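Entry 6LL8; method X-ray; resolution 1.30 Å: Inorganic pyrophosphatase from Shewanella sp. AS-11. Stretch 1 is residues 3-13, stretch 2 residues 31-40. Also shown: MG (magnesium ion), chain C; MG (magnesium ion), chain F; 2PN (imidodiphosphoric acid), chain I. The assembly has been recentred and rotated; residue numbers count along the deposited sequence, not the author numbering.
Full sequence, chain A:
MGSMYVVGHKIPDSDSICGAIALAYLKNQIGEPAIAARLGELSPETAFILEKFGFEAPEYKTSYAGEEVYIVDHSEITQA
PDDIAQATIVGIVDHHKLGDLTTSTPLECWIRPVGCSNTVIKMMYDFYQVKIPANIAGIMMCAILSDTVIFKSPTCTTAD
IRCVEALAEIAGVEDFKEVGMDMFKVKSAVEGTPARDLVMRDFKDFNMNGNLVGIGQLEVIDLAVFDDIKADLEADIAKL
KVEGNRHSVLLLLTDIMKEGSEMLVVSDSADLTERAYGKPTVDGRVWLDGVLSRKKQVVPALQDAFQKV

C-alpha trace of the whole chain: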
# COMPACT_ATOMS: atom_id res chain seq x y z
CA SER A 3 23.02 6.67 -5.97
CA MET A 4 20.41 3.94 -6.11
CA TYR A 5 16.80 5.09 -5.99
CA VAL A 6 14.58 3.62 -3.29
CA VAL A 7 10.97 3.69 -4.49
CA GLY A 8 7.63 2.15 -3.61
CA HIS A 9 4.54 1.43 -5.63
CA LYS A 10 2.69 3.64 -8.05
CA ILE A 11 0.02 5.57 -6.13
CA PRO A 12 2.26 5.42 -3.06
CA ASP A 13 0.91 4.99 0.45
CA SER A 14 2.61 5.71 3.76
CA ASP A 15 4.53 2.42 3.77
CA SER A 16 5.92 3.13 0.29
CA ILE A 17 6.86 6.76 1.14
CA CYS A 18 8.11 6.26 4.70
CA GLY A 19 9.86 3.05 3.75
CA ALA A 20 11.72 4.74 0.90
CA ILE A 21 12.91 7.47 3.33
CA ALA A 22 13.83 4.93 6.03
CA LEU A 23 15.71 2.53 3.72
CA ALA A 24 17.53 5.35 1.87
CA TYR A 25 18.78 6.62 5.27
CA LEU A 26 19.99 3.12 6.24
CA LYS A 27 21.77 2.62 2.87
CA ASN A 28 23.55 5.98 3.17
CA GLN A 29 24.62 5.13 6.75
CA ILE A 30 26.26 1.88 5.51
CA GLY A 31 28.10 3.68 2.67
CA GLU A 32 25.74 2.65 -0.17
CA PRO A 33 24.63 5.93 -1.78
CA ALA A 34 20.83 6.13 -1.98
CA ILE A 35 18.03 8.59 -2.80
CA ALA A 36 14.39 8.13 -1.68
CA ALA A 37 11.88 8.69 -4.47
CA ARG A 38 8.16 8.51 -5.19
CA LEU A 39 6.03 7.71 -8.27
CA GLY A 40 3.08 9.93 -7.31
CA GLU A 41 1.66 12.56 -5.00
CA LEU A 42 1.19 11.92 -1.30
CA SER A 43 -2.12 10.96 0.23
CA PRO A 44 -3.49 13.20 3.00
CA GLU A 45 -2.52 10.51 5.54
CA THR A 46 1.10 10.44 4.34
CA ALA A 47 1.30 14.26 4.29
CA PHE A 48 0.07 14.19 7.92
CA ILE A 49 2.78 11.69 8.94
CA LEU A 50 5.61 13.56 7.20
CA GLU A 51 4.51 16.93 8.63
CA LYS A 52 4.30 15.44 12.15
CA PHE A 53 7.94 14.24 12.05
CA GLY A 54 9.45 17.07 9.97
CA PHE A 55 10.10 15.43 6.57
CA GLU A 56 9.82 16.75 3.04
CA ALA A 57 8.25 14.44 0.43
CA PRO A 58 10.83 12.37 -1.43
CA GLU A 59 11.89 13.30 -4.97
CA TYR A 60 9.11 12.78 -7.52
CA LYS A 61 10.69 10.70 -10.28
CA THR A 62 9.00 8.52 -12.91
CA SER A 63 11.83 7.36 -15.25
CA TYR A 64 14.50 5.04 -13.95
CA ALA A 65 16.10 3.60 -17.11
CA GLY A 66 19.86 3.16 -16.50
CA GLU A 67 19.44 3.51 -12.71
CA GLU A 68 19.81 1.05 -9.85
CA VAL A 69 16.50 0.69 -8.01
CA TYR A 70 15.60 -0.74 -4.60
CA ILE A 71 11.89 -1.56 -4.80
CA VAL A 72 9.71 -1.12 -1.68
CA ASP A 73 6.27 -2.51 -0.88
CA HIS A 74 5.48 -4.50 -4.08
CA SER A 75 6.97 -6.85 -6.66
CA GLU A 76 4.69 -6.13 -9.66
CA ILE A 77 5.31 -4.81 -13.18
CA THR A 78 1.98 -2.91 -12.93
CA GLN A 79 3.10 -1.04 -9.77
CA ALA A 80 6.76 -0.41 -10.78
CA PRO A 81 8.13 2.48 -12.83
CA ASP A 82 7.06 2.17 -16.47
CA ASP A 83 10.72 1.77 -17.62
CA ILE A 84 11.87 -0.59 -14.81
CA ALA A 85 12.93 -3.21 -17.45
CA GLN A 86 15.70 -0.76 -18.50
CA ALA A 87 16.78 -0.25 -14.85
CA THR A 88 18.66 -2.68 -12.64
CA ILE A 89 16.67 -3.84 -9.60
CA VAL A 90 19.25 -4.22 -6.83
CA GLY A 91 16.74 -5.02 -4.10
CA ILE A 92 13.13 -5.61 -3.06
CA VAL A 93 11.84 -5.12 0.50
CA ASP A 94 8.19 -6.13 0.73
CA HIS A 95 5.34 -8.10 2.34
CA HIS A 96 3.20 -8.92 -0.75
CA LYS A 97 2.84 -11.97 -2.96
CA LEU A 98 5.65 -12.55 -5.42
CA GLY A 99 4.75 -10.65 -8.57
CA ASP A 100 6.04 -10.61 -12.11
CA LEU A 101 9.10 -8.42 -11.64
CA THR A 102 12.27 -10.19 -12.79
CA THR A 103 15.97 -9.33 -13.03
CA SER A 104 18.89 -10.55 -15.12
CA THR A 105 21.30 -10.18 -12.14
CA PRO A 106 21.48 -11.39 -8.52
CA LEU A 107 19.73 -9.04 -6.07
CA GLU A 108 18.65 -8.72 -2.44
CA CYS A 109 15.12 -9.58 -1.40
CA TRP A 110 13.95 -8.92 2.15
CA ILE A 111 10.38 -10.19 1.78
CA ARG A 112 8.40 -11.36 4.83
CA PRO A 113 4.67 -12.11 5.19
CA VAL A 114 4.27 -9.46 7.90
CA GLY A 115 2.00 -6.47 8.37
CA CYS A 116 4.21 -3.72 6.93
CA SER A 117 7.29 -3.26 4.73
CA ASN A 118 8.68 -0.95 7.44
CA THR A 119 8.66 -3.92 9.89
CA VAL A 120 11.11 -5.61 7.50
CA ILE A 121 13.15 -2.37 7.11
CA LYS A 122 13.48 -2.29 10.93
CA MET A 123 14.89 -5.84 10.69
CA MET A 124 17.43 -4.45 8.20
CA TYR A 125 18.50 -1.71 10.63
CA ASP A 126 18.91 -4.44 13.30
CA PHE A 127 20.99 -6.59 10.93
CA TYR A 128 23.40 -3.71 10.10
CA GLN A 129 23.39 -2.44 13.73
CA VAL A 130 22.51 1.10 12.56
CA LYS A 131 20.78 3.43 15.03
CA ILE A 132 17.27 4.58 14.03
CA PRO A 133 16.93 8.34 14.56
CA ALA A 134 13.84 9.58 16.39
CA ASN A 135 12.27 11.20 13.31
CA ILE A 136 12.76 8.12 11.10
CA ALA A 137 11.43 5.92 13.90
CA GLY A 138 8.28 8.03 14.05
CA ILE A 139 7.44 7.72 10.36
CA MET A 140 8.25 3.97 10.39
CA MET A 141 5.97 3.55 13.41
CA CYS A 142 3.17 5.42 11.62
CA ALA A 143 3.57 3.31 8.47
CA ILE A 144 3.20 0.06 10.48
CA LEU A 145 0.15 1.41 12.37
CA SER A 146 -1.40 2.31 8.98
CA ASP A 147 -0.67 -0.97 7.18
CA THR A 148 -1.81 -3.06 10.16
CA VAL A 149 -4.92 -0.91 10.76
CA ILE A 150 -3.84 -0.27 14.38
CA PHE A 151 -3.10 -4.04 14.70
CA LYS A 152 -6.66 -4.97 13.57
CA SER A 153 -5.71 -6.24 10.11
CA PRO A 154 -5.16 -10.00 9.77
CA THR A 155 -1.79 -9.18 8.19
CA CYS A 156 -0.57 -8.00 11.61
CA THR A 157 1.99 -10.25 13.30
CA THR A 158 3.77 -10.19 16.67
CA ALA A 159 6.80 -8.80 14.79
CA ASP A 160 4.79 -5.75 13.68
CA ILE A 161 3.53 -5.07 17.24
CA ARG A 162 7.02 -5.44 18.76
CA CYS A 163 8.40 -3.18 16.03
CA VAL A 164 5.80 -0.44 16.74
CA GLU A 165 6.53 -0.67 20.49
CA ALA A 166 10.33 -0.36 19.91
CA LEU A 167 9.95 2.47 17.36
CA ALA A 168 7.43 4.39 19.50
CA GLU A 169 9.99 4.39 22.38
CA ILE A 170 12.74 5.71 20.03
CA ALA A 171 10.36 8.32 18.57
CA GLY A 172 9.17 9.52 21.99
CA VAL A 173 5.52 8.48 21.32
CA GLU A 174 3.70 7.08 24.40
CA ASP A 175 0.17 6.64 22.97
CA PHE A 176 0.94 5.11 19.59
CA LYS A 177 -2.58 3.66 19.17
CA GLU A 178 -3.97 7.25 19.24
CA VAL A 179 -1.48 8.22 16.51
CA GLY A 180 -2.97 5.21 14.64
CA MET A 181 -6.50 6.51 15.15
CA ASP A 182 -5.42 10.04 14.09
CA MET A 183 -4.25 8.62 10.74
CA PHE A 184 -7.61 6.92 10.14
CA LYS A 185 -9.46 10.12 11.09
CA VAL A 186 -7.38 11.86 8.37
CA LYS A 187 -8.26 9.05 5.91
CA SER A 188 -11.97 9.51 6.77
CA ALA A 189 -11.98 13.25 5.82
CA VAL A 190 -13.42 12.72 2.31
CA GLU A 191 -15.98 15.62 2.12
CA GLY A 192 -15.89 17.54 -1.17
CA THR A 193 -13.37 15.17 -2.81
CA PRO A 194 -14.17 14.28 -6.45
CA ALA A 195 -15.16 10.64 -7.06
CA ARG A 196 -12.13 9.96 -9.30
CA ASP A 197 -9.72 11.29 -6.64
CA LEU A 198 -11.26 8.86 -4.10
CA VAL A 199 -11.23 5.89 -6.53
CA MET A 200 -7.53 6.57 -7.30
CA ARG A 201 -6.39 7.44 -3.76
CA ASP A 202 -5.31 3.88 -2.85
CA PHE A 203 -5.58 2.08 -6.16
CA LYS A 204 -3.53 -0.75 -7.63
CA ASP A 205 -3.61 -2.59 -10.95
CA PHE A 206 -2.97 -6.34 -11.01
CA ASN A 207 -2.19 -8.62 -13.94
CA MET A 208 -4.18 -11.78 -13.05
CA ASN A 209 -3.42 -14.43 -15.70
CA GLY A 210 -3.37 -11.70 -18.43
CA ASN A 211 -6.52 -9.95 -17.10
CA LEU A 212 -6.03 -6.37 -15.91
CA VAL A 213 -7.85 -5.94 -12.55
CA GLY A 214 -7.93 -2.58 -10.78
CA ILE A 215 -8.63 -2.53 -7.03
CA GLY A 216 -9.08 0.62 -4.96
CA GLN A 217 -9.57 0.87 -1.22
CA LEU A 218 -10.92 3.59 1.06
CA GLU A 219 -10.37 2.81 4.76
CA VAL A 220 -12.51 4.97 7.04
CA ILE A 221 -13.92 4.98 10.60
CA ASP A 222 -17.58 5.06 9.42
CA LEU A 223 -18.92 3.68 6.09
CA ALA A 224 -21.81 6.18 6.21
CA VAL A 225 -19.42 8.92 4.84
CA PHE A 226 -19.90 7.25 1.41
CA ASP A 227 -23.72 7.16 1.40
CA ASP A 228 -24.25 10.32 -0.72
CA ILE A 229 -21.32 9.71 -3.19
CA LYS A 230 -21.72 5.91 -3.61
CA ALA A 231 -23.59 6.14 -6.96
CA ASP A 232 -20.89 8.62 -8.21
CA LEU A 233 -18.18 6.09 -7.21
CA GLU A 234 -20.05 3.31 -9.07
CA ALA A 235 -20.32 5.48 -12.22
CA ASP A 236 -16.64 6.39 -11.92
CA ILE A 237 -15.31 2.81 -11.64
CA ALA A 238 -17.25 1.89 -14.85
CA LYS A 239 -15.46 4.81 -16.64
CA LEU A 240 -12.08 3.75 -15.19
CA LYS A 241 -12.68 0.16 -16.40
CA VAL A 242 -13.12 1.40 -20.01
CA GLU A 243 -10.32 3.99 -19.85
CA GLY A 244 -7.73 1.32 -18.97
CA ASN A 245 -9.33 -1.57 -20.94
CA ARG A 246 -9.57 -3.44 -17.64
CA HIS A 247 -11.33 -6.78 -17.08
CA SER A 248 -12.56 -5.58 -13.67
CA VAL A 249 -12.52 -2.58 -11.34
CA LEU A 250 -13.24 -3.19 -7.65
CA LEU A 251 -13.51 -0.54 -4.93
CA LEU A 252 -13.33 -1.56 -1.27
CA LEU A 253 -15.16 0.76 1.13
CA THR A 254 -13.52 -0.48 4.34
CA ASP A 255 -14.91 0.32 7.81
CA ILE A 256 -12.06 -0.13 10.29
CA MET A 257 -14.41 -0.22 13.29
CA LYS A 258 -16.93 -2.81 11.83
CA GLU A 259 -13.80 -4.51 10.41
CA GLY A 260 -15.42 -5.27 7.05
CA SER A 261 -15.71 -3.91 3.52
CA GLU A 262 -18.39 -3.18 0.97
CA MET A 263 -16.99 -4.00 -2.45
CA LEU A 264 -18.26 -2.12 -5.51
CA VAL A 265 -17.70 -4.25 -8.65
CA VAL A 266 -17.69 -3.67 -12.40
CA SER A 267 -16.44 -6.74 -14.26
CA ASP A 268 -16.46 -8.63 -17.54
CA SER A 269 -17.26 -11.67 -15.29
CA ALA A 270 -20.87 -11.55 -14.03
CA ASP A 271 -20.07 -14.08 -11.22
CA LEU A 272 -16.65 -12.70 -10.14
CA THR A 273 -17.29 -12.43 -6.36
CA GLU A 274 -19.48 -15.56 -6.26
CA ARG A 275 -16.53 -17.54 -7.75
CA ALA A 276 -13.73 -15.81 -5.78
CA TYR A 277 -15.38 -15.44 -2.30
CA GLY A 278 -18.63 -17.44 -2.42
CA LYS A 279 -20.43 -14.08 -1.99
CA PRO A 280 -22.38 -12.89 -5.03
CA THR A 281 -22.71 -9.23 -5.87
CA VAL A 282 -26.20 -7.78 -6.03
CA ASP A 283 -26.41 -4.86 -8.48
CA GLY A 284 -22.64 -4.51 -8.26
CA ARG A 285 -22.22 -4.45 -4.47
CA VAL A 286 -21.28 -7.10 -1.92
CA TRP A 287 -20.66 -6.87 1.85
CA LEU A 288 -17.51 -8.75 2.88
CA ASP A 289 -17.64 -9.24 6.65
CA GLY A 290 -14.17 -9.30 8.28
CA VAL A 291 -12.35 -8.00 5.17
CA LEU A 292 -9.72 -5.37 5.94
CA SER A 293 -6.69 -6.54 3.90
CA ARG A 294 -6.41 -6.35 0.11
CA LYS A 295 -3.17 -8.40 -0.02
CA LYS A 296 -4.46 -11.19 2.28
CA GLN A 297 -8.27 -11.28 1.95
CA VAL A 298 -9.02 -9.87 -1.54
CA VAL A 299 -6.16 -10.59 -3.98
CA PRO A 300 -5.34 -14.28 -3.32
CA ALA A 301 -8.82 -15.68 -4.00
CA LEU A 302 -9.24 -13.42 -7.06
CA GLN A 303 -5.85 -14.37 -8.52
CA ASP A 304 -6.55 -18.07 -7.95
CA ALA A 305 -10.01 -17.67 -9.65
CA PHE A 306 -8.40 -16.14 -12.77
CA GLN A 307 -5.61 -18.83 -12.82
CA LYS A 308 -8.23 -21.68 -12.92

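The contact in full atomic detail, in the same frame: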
# COMPACT_ATOMS: atom_id res chain seq x y z
N SER A 3 23.87 7.22 -7.07
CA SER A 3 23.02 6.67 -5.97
C SER A 3 21.98 5.74 -6.55
O SER A 3 21.49 6.03 -7.64
CB SER A 3 22.30 7.77 -5.21
OG SER A 3 23.18 8.56 -4.41
N MET A 4 21.64 4.70 -5.83
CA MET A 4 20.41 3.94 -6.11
C MET A 4 19.21 4.80 -5.75
O MET A 4 19.30 5.68 -4.88
CB MET A 4 20.38 2.62 -5.33
CG MET A 4 20.10 2.77 -3.84
SD MET A 4 20.17 1.24 -2.92
CE MET A 4 21.94 1.16 -2.61
N TYR A 5 18.09 4.50 -6.37
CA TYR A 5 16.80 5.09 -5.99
C TYR A 5 16.00 4.05 -5.25
O TYR A 5 15.85 2.92 -5.72
CB TYR A 5 16.06 5.60 -7.22
CG TYR A 5 16.69 6.83 -7.80
CD1 TYR A 5 16.35 8.08 -7.33
CD2 TYR A 5 17.60 6.75 -8.82
CE1 TYR A 5 16.93 9.22 -7.84
CE2 TYR A 5 18.18 7.88 -9.34
CZ TYR A 5 17.84 9.12 -8.86
OH TYR A 5 18.40 10.25 -9.39
N VAL A 6 15.43 4.46 -4.13
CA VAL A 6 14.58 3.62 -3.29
C VAL A 6 13.15 4.07 -3.50
O VAL A 6 12.85 5.25 -3.24
CB VAL A 6 14.99 3.71 -1.82
CG1 VAL A 6 14.18 2.71 -1.02
CG2 VAL A 6 16.49 3.49 -1.64
N VAL A 7 12.29 3.21 -4.03
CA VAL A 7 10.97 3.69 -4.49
C VAL A 7 9.93 2.59 -4.33
O VAL A 7 10.13 1.42 -4.69
CB VAL A 7 11.05 4.25 -5.90
CG1 VAL A 7 11.46 3.22 -6.89
CG2 VAL A 7 9.75 4.88 -6.33
N GLY A 8 8.79 3.02 -3.81
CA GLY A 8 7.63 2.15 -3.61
C GLY A 8 6.68 2.16 -4.77
O GLY A 8 7.01 2.55 -5.88
N HIS A 9 5.48 1.65 -4.52
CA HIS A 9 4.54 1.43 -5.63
C HIS A 9 4.02 2.73 -6.21
O HIS A 9 3.90 3.75 -5.52
CB HIS A 9 3.41 0.46 -5.25
CG HIS A 9 2.64 0.72 -4.00
ND1 HIS A 9 1.67 1.71 -3.88
CD2 HIS A 9 2.64 0.07 -2.81
CE1 HIS A 9 1.16 1.63 -2.62
NE2 HIS A 9 1.73 0.64 -1.95
N LYS A 10 3.57 2.64 -7.46
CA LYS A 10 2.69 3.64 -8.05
C LYS A 10 1.54 3.91 -7.08
O LYS A 10 1.08 3.00 -6.40
CB LYS A 10 2.16 3.15 -9.39
CG LYS A 10 3.12 3.23 -10.56
CD LYS A 10 2.47 2.87 -11.88
CE LYS A 10 3.34 3.21 -13.06
NZ LYS A 10 2.57 2.90 -14.30
N ILE A 11 1.09 5.15 -7.07
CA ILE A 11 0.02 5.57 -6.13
C ILE A 11 0.51 5.23 -4.73
O ILE A 11 -0.01 4.36 -4.01
CB ILE A 11 -1.37 5.04 -6.48
CG1 ILE A 11 -1.67 5.41 -7.95
CG2 ILE A 11 -2.39 5.63 -5.51
CD1 ILE A 11 -3.01 5.02 -8.43
N PRO A 12 1.61 5.86 -4.30
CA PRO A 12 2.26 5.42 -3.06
C PRO A 12 1.37 5.71 -1.86
O PRO A 12 0.72 6.74 -1.76
CB PRO A 12 3.52 6.27 -3.02
CG PRO A 12 3.22 7.47 -3.87
CD PRO A 12 2.35 6.93 -4.99
N ASP A 13 1.49 4.82 -0.88
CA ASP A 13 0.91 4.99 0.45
C ASP A 13 2.01 5.26 1.46
O ASP A 13 3.20 5.41 1.11
CB ASP A 13 0.06 3.79 0.78
CG ASP A 13 0.80 2.46 0.68
OD1 ASP A 13 2.05 2.44 0.60
OD2 ASP A 13 0.13 1.40 0.68
N GLY A 31 27.17 3.35 3.77
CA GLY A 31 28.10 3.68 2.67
C GLY A 31 27.66 3.17 1.32
O GLY A 31 28.50 2.94 0.45
N GLU A 32 26.36 3.10 1.10
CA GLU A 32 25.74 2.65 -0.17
C GLU A 32 24.83 3.77 -0.65
O GLU A 32 23.68 3.87 -0.26
CB GLU A 32 24.96 1.36 0.05
CG GLU A 32 25.86 0.21 0.45
CD GLU A 32 25.16 -1.11 0.66
OE1 GLU A 32 24.16 -1.34 -0.00
OE2 GLU A 32 25.66 -1.89 1.49
N PRO A 33 25.36 4.71 -1.44
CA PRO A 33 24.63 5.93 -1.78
C PRO A 33 23.21 5.64 -2.28
O PRO A 33 23.02 4.83 -3.19
CB PRO A 33 25.52 6.57 -2.85
CG PRO A 33 26.90 6.19 -2.37
CD PRO A 33 26.75 4.77 -1.90
N ALA A 34 22.26 6.37 -1.73
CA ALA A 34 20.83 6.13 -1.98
C ALA A 34 20.05 7.43 -1.97
O ALA A 34 20.39 8.36 -1.21
CB ALA A 34 20.26 5.15 -0.98
N ILE A 35 18.98 7.47 -2.73
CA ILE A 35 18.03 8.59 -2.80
C ILE A 35 16.63 7.98 -2.68
O ILE A 35 16.27 7.11 -3.47
CB ILE A 35 18.17 9.38 -4.10
CG1 ILE A 35 19.57 9.99 -4.21
CG2 ILE A 35 17.09 10.44 -4.21
CD1 ILE A 35 19.91 10.48 -5.58
N ALA A 36 15.82 8.48 -1.77
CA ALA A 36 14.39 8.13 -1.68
C ALA A 36 13.61 8.82 -2.79
O ALA A 36 13.82 10.01 -3.07
CB ALA A 36 13.82 8.50 -0.35
N ALA A 37 12.69 8.11 -3.41
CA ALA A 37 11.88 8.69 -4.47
C ALA A 37 10.43 8.23 -4.34
O ALA A 37 10.12 7.31 -3.56
CB ALA A 37 12.45 8.38 -5.83
N ARG A 38 9.58 8.84 -5.13
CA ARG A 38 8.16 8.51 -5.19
C ARG A 38 7.65 8.59 -6.63
O ARG A 38 8.12 9.43 -7.40
CB ARG A 38 7.32 9.40 -4.29
CG ARG A 38 7.35 10.88 -4.63
CD ARG A 38 6.67 11.72 -3.57
NE ARG A 38 6.94 13.13 -3.77
CZ ARG A 38 6.20 14.00 -4.43
NH1 ARG A 38 5.05 13.65 -4.96
NH2 ARG A 38 6.61 15.25 -4.50
N LEU A 39 6.65 7.79 -6.93
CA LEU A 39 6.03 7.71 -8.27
C LEU A 39 4.74 8.50 -8.36
O LEU A 39 4.11 8.46 -9.41
CB LEU A 39 5.75 6.26 -8.60
CG LEU A 39 6.95 5.41 -8.93
CD1 LEU A 39 6.64 3.92 -8.99
CD2 LEU A 39 7.57 5.85 -10.25
N GLY A 40 4.33 9.17 -7.31
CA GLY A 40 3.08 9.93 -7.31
C GLY A 40 3.05 10.90 -6.17
O GLY A 40 3.99 10.98 -5.38
MG MG C . 1.69 0.12 0.20
MG MG F . -0.08 0.48 2.91
P1 2PN I . -0.09 -2.24 1.17
O1 2PN I . 0.58 -1.50 0.02
O2 2PN I . -1.02 -1.36 1.95
O3 2PN I . 0.94 -2.92 2.05
N1 2PN I . -0.98 -3.45 0.50
P2 2PN I . -2.60 -3.74 0.32
O4 2PN I . -2.77 -4.03 -1.17
O5 2PN I . -3.35 -2.49 0.72
O6 2PN I . -2.94 -4.93 1.18
O HOH W 1 8.12 5.61 -2.69
O HOH W 2 6.18 5.63 -5.06
O HOH W 3 1.67 7.07 -9.05
O HOH W 4 -2.42 0.81 3.15
O HOH W 5 0.60 2.49 4.05

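What does L39, which gives up the most surface to the other stretch, do just past the end of its strand? Its CA-to-CB bond points toward stretch 1, and the leucine packs against V7, G8 and K10. CG lies 3.9 Å from V7 CG2, while CD1 reaches 3.4 Å from G8 O and 3.9 Å from K10 CG. The backbone of L39 no longer pairs directly; waters stand between the chains instead. Water 2 accepts from L39 N (2.9 Å) and lies 3.0 Å from H9 O, and water 3 accepts from I11 N (2.8 Å) and donates to L39 O (2.8 Å).

How is I35, nearly as well covered, held? Its backbone is held in the alternating pattern of a parallel sheet, and its side chain adds contacts of its own. I35 N donates to M4 O at 2.8 Å, and V6 N donates to I35 O at 2.9 Å, so the two bonds straddle Y5. The ladder continues on both sides, with M4 N bonded to P33 O at 3.0 Å and A37 N to V6 O at 2.9 Å. On the face shared with Y5, I35 CG2 approaches Y5 CE1 at 3.8 Å; its CD1 reaches back to S3 CB at 3.6 Å.

What does M4 add on the other face? Its side chain shares that face with A34 and V6, and M4 CG packs 3.7 Å from A34 CB. The thioether then extends until CE lies 4.0 Å from E32 CB. V6 CG2 sits 4.2 Å from the same A34 CB, so the small alanine meets two larger side chains.

What does H9 do within the loop that L39 packs against? The CA-to-CB bond of H9 points away from stretch 2, and its NE2 binds the magnesium ion of chain C at 2.2 Å, which D13 OD2 also binds at 2.1 Å.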